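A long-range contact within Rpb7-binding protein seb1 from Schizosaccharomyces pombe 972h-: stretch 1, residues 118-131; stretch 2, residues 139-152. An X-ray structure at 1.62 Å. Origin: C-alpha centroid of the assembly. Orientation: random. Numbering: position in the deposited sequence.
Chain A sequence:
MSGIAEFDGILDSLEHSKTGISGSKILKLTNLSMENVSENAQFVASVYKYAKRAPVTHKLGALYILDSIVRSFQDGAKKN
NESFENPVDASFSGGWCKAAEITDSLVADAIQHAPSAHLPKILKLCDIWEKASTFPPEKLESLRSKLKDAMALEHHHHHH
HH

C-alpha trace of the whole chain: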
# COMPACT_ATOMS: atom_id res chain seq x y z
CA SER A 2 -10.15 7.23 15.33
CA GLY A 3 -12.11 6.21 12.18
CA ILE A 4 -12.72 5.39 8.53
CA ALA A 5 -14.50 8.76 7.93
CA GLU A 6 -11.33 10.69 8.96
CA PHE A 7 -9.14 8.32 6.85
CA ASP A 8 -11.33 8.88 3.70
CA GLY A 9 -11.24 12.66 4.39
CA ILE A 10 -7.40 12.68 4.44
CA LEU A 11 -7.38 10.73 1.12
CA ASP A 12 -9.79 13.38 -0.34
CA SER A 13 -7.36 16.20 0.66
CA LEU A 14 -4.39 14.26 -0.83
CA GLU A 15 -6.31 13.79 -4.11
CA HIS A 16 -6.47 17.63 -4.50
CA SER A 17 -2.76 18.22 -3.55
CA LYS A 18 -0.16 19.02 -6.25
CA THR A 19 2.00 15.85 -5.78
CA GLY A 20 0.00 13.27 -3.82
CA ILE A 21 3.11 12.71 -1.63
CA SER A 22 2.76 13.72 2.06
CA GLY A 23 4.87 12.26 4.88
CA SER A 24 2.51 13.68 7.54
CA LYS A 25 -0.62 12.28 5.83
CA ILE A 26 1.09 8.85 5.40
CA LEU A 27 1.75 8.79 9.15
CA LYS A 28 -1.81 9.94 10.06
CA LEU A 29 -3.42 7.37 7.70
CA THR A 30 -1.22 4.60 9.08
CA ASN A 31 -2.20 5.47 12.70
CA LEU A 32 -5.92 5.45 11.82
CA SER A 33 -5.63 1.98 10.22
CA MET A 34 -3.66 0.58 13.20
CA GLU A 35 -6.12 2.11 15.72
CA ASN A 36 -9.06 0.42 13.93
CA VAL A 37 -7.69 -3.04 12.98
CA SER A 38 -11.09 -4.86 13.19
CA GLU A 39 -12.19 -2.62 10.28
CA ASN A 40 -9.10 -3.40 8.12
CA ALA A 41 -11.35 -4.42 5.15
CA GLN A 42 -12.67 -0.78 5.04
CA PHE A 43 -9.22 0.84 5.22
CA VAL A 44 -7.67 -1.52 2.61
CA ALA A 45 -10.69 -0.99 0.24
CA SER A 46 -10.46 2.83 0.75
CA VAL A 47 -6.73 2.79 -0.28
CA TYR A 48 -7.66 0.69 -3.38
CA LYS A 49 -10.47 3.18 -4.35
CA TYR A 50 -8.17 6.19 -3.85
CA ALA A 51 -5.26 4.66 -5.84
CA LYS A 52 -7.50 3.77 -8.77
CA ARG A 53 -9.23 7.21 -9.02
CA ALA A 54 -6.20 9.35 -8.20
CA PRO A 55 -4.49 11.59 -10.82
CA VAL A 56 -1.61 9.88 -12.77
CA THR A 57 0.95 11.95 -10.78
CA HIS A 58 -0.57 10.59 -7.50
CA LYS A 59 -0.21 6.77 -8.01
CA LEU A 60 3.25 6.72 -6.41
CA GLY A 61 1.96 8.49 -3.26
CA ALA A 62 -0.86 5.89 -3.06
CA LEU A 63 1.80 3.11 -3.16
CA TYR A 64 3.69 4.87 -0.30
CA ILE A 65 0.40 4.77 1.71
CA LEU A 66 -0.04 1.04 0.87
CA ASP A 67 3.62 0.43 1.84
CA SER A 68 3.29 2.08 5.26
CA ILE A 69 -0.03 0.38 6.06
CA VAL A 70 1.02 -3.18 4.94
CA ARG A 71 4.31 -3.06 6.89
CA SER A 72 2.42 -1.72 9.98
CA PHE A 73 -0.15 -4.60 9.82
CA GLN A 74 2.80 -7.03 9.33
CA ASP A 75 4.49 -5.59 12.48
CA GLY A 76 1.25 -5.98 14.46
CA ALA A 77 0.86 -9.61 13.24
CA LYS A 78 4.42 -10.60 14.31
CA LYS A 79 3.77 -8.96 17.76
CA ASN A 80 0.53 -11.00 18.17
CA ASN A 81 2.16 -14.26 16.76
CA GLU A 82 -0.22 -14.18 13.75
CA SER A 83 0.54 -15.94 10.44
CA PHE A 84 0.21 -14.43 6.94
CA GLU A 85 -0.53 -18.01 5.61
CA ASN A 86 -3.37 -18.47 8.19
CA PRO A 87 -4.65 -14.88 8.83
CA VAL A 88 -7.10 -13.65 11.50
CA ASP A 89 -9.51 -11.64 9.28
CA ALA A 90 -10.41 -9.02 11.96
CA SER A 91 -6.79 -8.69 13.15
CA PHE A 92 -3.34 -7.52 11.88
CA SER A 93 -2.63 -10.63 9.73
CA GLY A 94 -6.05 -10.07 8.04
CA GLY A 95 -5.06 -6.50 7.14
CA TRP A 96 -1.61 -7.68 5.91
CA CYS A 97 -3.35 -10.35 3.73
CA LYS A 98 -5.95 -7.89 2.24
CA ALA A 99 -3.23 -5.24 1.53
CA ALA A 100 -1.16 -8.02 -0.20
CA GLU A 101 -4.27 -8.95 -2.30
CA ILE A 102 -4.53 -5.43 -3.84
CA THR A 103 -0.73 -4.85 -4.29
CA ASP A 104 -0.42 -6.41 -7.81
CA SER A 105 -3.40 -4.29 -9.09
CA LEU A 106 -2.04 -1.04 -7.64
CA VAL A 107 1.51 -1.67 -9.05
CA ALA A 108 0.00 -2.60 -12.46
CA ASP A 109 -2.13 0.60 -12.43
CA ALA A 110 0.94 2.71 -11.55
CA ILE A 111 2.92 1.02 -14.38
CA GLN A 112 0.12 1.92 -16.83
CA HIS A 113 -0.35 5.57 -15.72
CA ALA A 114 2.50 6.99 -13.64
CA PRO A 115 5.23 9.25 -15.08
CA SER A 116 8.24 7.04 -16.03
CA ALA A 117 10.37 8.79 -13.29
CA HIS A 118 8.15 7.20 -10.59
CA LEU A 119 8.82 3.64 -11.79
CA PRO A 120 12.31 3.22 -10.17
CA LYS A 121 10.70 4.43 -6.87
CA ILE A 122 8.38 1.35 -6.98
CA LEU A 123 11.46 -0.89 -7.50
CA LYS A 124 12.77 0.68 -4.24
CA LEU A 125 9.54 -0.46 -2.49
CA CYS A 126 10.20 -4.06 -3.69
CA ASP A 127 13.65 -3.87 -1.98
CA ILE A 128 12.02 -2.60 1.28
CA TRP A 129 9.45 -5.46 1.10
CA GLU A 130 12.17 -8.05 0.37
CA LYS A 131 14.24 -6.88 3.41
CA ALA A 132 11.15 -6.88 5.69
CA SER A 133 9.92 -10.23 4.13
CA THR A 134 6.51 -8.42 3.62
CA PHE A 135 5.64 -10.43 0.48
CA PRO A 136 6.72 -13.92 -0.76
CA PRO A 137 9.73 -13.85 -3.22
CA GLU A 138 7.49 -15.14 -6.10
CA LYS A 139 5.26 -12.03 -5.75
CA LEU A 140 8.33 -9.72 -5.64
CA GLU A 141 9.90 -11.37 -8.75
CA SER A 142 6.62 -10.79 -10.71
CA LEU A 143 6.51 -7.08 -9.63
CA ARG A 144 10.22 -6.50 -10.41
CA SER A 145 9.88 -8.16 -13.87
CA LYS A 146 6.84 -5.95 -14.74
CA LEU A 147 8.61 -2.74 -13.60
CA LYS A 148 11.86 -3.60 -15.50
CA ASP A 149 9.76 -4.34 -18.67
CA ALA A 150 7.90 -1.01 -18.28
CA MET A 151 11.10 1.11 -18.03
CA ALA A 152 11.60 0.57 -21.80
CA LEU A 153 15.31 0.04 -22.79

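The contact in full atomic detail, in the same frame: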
# COMPACT_ATOMS: atom_id res chain seq x y z
N HIS A 118 8.65 7.81 -11.83
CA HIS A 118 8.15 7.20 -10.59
C HIS A 118 8.41 5.71 -10.55
O HIS A 118 8.37 5.12 -9.48
CB HIS A 118 6.64 7.48 -10.43
CG HIS A 118 6.33 8.91 -10.10
ND1 HIS A 118 5.02 9.33 -9.91
CD2 HIS A 118 7.16 9.95 -9.87
CE1 HIS A 118 5.10 10.61 -9.58
NE2 HIS A 118 6.37 11.03 -9.55
N LEU A 119 8.68 5.09 -11.71
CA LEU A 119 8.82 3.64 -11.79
C LEU A 119 10.03 3.09 -10.99
O LEU A 119 9.84 2.16 -10.20
CB LEU A 119 8.78 3.14 -13.23
CG LEU A 119 7.50 3.53 -14.00
CD1 LEU A 119 7.54 3.01 -15.44
CD2 LEU A 119 6.21 3.12 -13.23
N PRO A 120 11.21 3.74 -11.00
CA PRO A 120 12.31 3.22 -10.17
C PRO A 120 11.98 3.32 -8.67
O PRO A 120 12.56 2.57 -7.88
CB PRO A 120 13.49 4.13 -10.50
CG PRO A 120 13.12 4.92 -11.67
CD PRO A 120 11.64 4.86 -11.86
N LYS A 121 11.11 4.26 -8.28
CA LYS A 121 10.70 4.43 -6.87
C LYS A 121 9.88 3.22 -6.39
O LYS A 121 9.93 2.87 -5.20
CB LYS A 121 9.93 5.76 -6.67
CG LYS A 121 10.73 7.03 -7.05
CD LYS A 121 11.90 7.28 -6.12
CE LYS A 121 12.79 8.44 -6.53
NZ LYS A 121 14.12 8.34 -5.87
N ILE A 122 9.17 2.54 -7.31
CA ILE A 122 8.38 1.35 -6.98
C ILE A 122 9.34 0.15 -6.84
O ILE A 122 9.15 -0.68 -5.95
CB ILE A 122 7.26 1.11 -8.01
CG1 ILE A 122 6.44 2.42 -8.20
CG2 ILE A 122 6.32 -0.05 -7.54
CD1 ILE A 122 5.37 2.37 -9.39
N LEU A 123 10.42 0.12 -7.65
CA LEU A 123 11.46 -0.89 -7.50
C LEU A 123 12.05 -0.79 -6.10
O LEU A 123 12.24 -1.83 -5.46
CB LEU A 123 12.59 -0.74 -8.54
CG LEU A 123 12.41 -1.41 -9.87
CD1 LEU A 123 13.71 -1.33 -10.66
CD2 LEU A 123 12.04 -2.89 -9.72
N LYS A 124 12.27 0.44 -5.60
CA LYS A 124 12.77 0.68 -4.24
C LYS A 124 11.82 0.11 -3.17
O LYS A 124 12.30 -0.39 -2.15
CB LYS A 124 13.06 2.17 -3.99
CG LYS A 124 14.37 2.62 -4.61
CD LYS A 124 14.54 4.13 -4.63
CE LYS A 124 15.99 4.53 -4.79
NZ LYS A 124 16.58 4.08 -6.08
N LEU A 125 10.49 0.14 -3.41
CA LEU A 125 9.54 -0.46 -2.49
C LEU A 125 9.70 -1.99 -2.45
O LEU A 125 9.67 -2.57 -1.37
CB LEU A 125 8.10 -0.06 -2.83
CG LEU A 125 7.71 1.41 -2.62
CD1 LEU A 125 6.27 1.65 -3.10
CD2 LEU A 125 7.87 1.84 -1.17
N CYS A 126 9.96 -2.62 -3.61
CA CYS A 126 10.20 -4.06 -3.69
C CYS A 126 11.38 -4.47 -2.81
O CYS A 126 11.30 -5.50 -2.14
CB CYS A 126 10.40 -4.50 -5.14
SG CYS A 126 8.96 -4.21 -6.19
N ASP A 127 12.45 -3.65 -2.80
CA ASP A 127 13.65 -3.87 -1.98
C ASP A 127 13.29 -3.81 -0.49
O ASP A 127 13.72 -4.68 0.27
CB ASP A 127 14.72 -2.81 -2.29
CG ASP A 127 15.45 -2.95 -3.61
OD1 ASP A 127 15.41 -4.06 -4.20
OD2 ASP A 127 16.07 -1.97 -4.05
N ILE A 128 12.48 -2.80 -0.09
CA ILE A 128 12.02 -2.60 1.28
C ILE A 128 11.21 -3.83 1.73
O ILE A 128 11.45 -4.35 2.82
CB ILE A 128 11.25 -1.24 1.42
CG1 ILE A 128 12.25 -0.06 1.35
CG2 ILE A 128 10.40 -1.19 2.73
CD1 ILE A 128 11.62 1.32 1.09
N TRP A 129 10.30 -4.30 0.87
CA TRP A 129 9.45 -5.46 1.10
C TRP A 129 10.25 -6.76 1.18
O TRP A 129 9.91 -7.64 1.98
CB TRP A 129 8.36 -5.54 0.02
CG TRP A 129 7.41 -4.39 0.06
CD1 TRP A 129 7.06 -3.65 1.15
CD2 TRP A 129 6.61 -3.90 -1.02
NE1 TRP A 129 6.11 -2.71 0.81
CE2 TRP A 129 5.81 -2.85 -0.52
CE3 TRP A 129 6.53 -4.22 -2.39
CZ2 TRP A 129 4.92 -2.13 -1.32
CZ3 TRP A 129 5.62 -3.53 -3.19
CH2 TRP A 129 4.84 -2.49 -2.65
N GLU A 130 11.29 -6.88 0.37
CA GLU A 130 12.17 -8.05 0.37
C GLU A 130 12.93 -8.15 1.70
O GLU A 130 12.99 -9.23 2.29
CB GLU A 130 13.14 -7.99 -0.83
CG GLU A 130 14.02 -9.21 -0.99
CD GLU A 130 14.73 -9.24 -2.33
OE1 GLU A 130 15.46 -8.26 -2.64
OE2 GLU A 130 14.53 -10.21 -3.08
N LYS A 131 13.48 -7.01 2.17
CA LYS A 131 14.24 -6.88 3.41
C LYS A 131 13.35 -7.16 4.63
O LYS A 131 13.81 -7.80 5.59
CB LYS A 131 14.87 -5.47 3.48
CG LYS A 131 15.85 -5.25 4.62
CD LYS A 131 16.18 -3.77 4.77
CE LYS A 131 17.05 -3.48 5.97
NZ LYS A 131 17.40 -2.04 6.05
N LYS A 139 6.03 -13.25 -5.52
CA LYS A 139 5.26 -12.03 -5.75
C LYS A 139 6.21 -10.90 -6.14
O LYS A 139 5.93 -10.19 -7.10
CB LYS A 139 4.45 -11.65 -4.50
CG LYS A 139 3.48 -10.50 -4.76
CD LYS A 139 2.85 -9.99 -3.49
CE LYS A 139 1.46 -9.47 -3.74
NZ LYS A 139 0.48 -10.57 -3.96
N LEU A 140 7.33 -10.76 -5.40
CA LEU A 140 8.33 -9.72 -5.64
C LEU A 140 9.03 -9.84 -6.98
O LEU A 140 9.32 -8.82 -7.60
CB LEU A 140 9.35 -9.66 -4.49
CG LEU A 140 8.77 -9.30 -3.11
CD1 LEU A 140 9.76 -9.62 -2.02
CD2 LEU A 140 8.32 -7.84 -3.04
N GLU A 141 9.28 -11.09 -7.45
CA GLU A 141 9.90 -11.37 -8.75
C GLU A 141 8.97 -10.89 -9.86
O GLU A 141 9.42 -10.19 -10.77
CB GLU A 141 10.23 -12.88 -8.90
CG GLU A 141 10.97 -13.23 -10.18
CD GLU A 141 10.93 -14.69 -10.63
OE1 GLU A 141 11.17 -14.94 -11.83
OE2 GLU A 141 10.67 -15.57 -9.78
N SER A 142 7.66 -11.21 -9.75
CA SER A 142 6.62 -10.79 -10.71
C SER A 142 6.58 -9.26 -10.83
O SER A 142 6.64 -8.75 -11.95
CB SER A 142 5.25 -11.31 -10.29
OG SER A 142 5.21 -12.72 -10.15
N LEU A 143 6.54 -8.55 -9.67
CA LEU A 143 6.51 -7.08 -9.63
C LEU A 143 7.77 -6.48 -10.25
O LEU A 143 7.66 -5.57 -11.06
CB LEU A 143 6.31 -6.53 -8.20
CG LEU A 143 5.05 -6.93 -7.45
CD1 LEU A 143 5.15 -6.52 -5.99
CD2 LEU A 143 3.79 -6.34 -8.10
N ARG A 144 8.95 -6.99 -9.87
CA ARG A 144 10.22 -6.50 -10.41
C ARG A 144 10.29 -6.66 -11.92
O ARG A 144 10.67 -5.72 -12.61
CB ARG A 144 11.41 -7.17 -9.73
CG ARG A 144 11.71 -6.60 -8.36
CD ARG A 144 12.95 -7.25 -7.80
NE ARG A 144 13.40 -6.59 -6.58
CZ ARG A 144 13.51 -7.20 -5.41
NH1 ARG A 144 13.21 -8.49 -5.28
NH2 ARG A 144 13.94 -6.53 -4.35
N SER A 145 9.89 -7.84 -12.43
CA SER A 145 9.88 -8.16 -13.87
C SER A 145 9.02 -7.17 -14.65
O SER A 145 9.48 -6.64 -15.67
CB SER A 145 9.38 -9.59 -14.09
OG SER A 145 9.18 -9.88 -15.46
N LYS A 146 7.80 -6.89 -14.15
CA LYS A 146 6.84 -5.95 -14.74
C LYS A 146 7.38 -4.52 -14.77
O LYS A 146 7.24 -3.84 -15.79
CB LYS A 146 5.48 -6.04 -14.03
CG LYS A 146 4.68 -7.28 -14.41
CD LYS A 146 3.40 -7.40 -13.59
CE LYS A 146 2.56 -8.58 -14.01
NZ LYS A 146 3.14 -9.88 -13.55
N LEU A 147 8.02 -4.07 -13.66
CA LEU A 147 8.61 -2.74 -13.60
C LEU A 147 9.78 -2.58 -14.58
O LEU A 147 9.81 -1.61 -15.34
CB LEU A 147 9.03 -2.38 -12.15
CG LEU A 147 7.86 -2.19 -11.18
CD1 LEU A 147 8.31 -2.38 -9.74
CD2 LEU A 147 7.23 -0.82 -11.36
N LYS A 148 10.69 -3.58 -14.62
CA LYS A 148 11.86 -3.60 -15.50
C LYS A 148 11.42 -3.54 -16.97
O LYS A 148 11.98 -2.76 -17.74
CB LYS A 148 12.74 -4.83 -15.22
CG LYS A 148 13.39 -4.85 -13.83
CD LYS A 148 14.64 -3.99 -13.72
CE LYS A 148 15.37 -4.25 -12.43
NZ LYS A 148 16.48 -3.29 -12.21
N ASP A 149 10.37 -4.32 -17.33
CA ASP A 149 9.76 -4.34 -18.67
C ASP A 149 9.20 -2.96 -19.02
O ASP A 149 9.43 -2.47 -20.12
CB ASP A 149 8.63 -5.37 -18.72
CG ASP A 149 9.04 -6.84 -18.78
OD1 ASP A 149 10.26 -7.12 -18.75
OD2 ASP A 149 8.14 -7.70 -18.81
N ALA A 150 8.51 -2.32 -18.07
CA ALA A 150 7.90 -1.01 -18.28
C ALA A 150 8.91 0.13 -18.51
O ALA A 150 8.59 1.09 -19.21
CB ALA A 150 6.99 -0.67 -17.13
N MET A 151 10.11 0.03 -17.94
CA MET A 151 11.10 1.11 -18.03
C MET A 151 11.81 1.25 -19.38
O MET A 151 12.77 2.01 -19.53
CB MET A 151 11.99 1.12 -16.80
CG MET A 151 11.17 1.42 -15.58
SD MET A 151 12.07 1.95 -14.13
CE MET A 151 12.78 0.39 -13.60
N ALA A 152 11.21 0.63 -20.39
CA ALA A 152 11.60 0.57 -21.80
C ALA A 152 12.91 -0.17 -21.91
O ALA A 152 12.98 -1.30 -21.41
CB ALA A 152 11.65 1.96 -22.43

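The helix running to residue 131 packs nearly antiparallel against the helix that enters the second stretch and ends at 150, their N-to-C directions 163° apart and their axes 9.8 Å apart at closest approach; together the stretches bury 753 Å². At the apolar centre Leu 147 fits as a knob among Leu 119, Ile 122, Leu 123 and Cys 126. Leu 147 CD1 lies 3.8 Å from Ile 122 CG2, 3.8 Å from Leu 123 CD2 and 4.0 Å from Cys 126 SG, so one methyl of the branched leucine side chain touches three neighbours. The small Cys 126 has its CA-to-CB bond toward the second helix, where Cys 126 CA is 6.3 Å from Leu 140 CA, and Cys 126 SG also meets Leu 143 CB at 4.1 Å.

Toward the end of the first helix, Leu 140 CD2 packs 3.8 Å from Trp 129 CB and lies at the edge of the indole, near its plane, while Leu 143 CD1 approaches Trp 129 CZ3 at 4.1 Å. Toward its start, Leu 119 CD1 touches Ala 150 CB at 4.1 Å. Met 151, just past the second helix, uses its flexible thioether to cover this end: Met 151 SD sits 3.6 Å from Leu 119 CB and 3.7 Å from Pro 120 CD, and Met 151 CE reaches Leu 123 CD1 at 3.5 Å.

The CA-to-CB bond of Arg 144 points sideways, but the long chain returns among Leu 123, Cys 126, Asp 127 and Glu 130, with Arg 144 CG 4.0 Å from Leu 123 CD2 and Cys 126 CB over one guanidinium face. The charged tip forms two salt bridges: Arg 144 NH2 donates to Asp 127 OD1 and to Glu 130 OE1, each at 2.9 Å, and Arg 144 NH1 adds a weak hydrogen bond to Glu 130 OE2 at 3.1 Å. Both acids are exposed, and the charges pair at the outer edge of the contact.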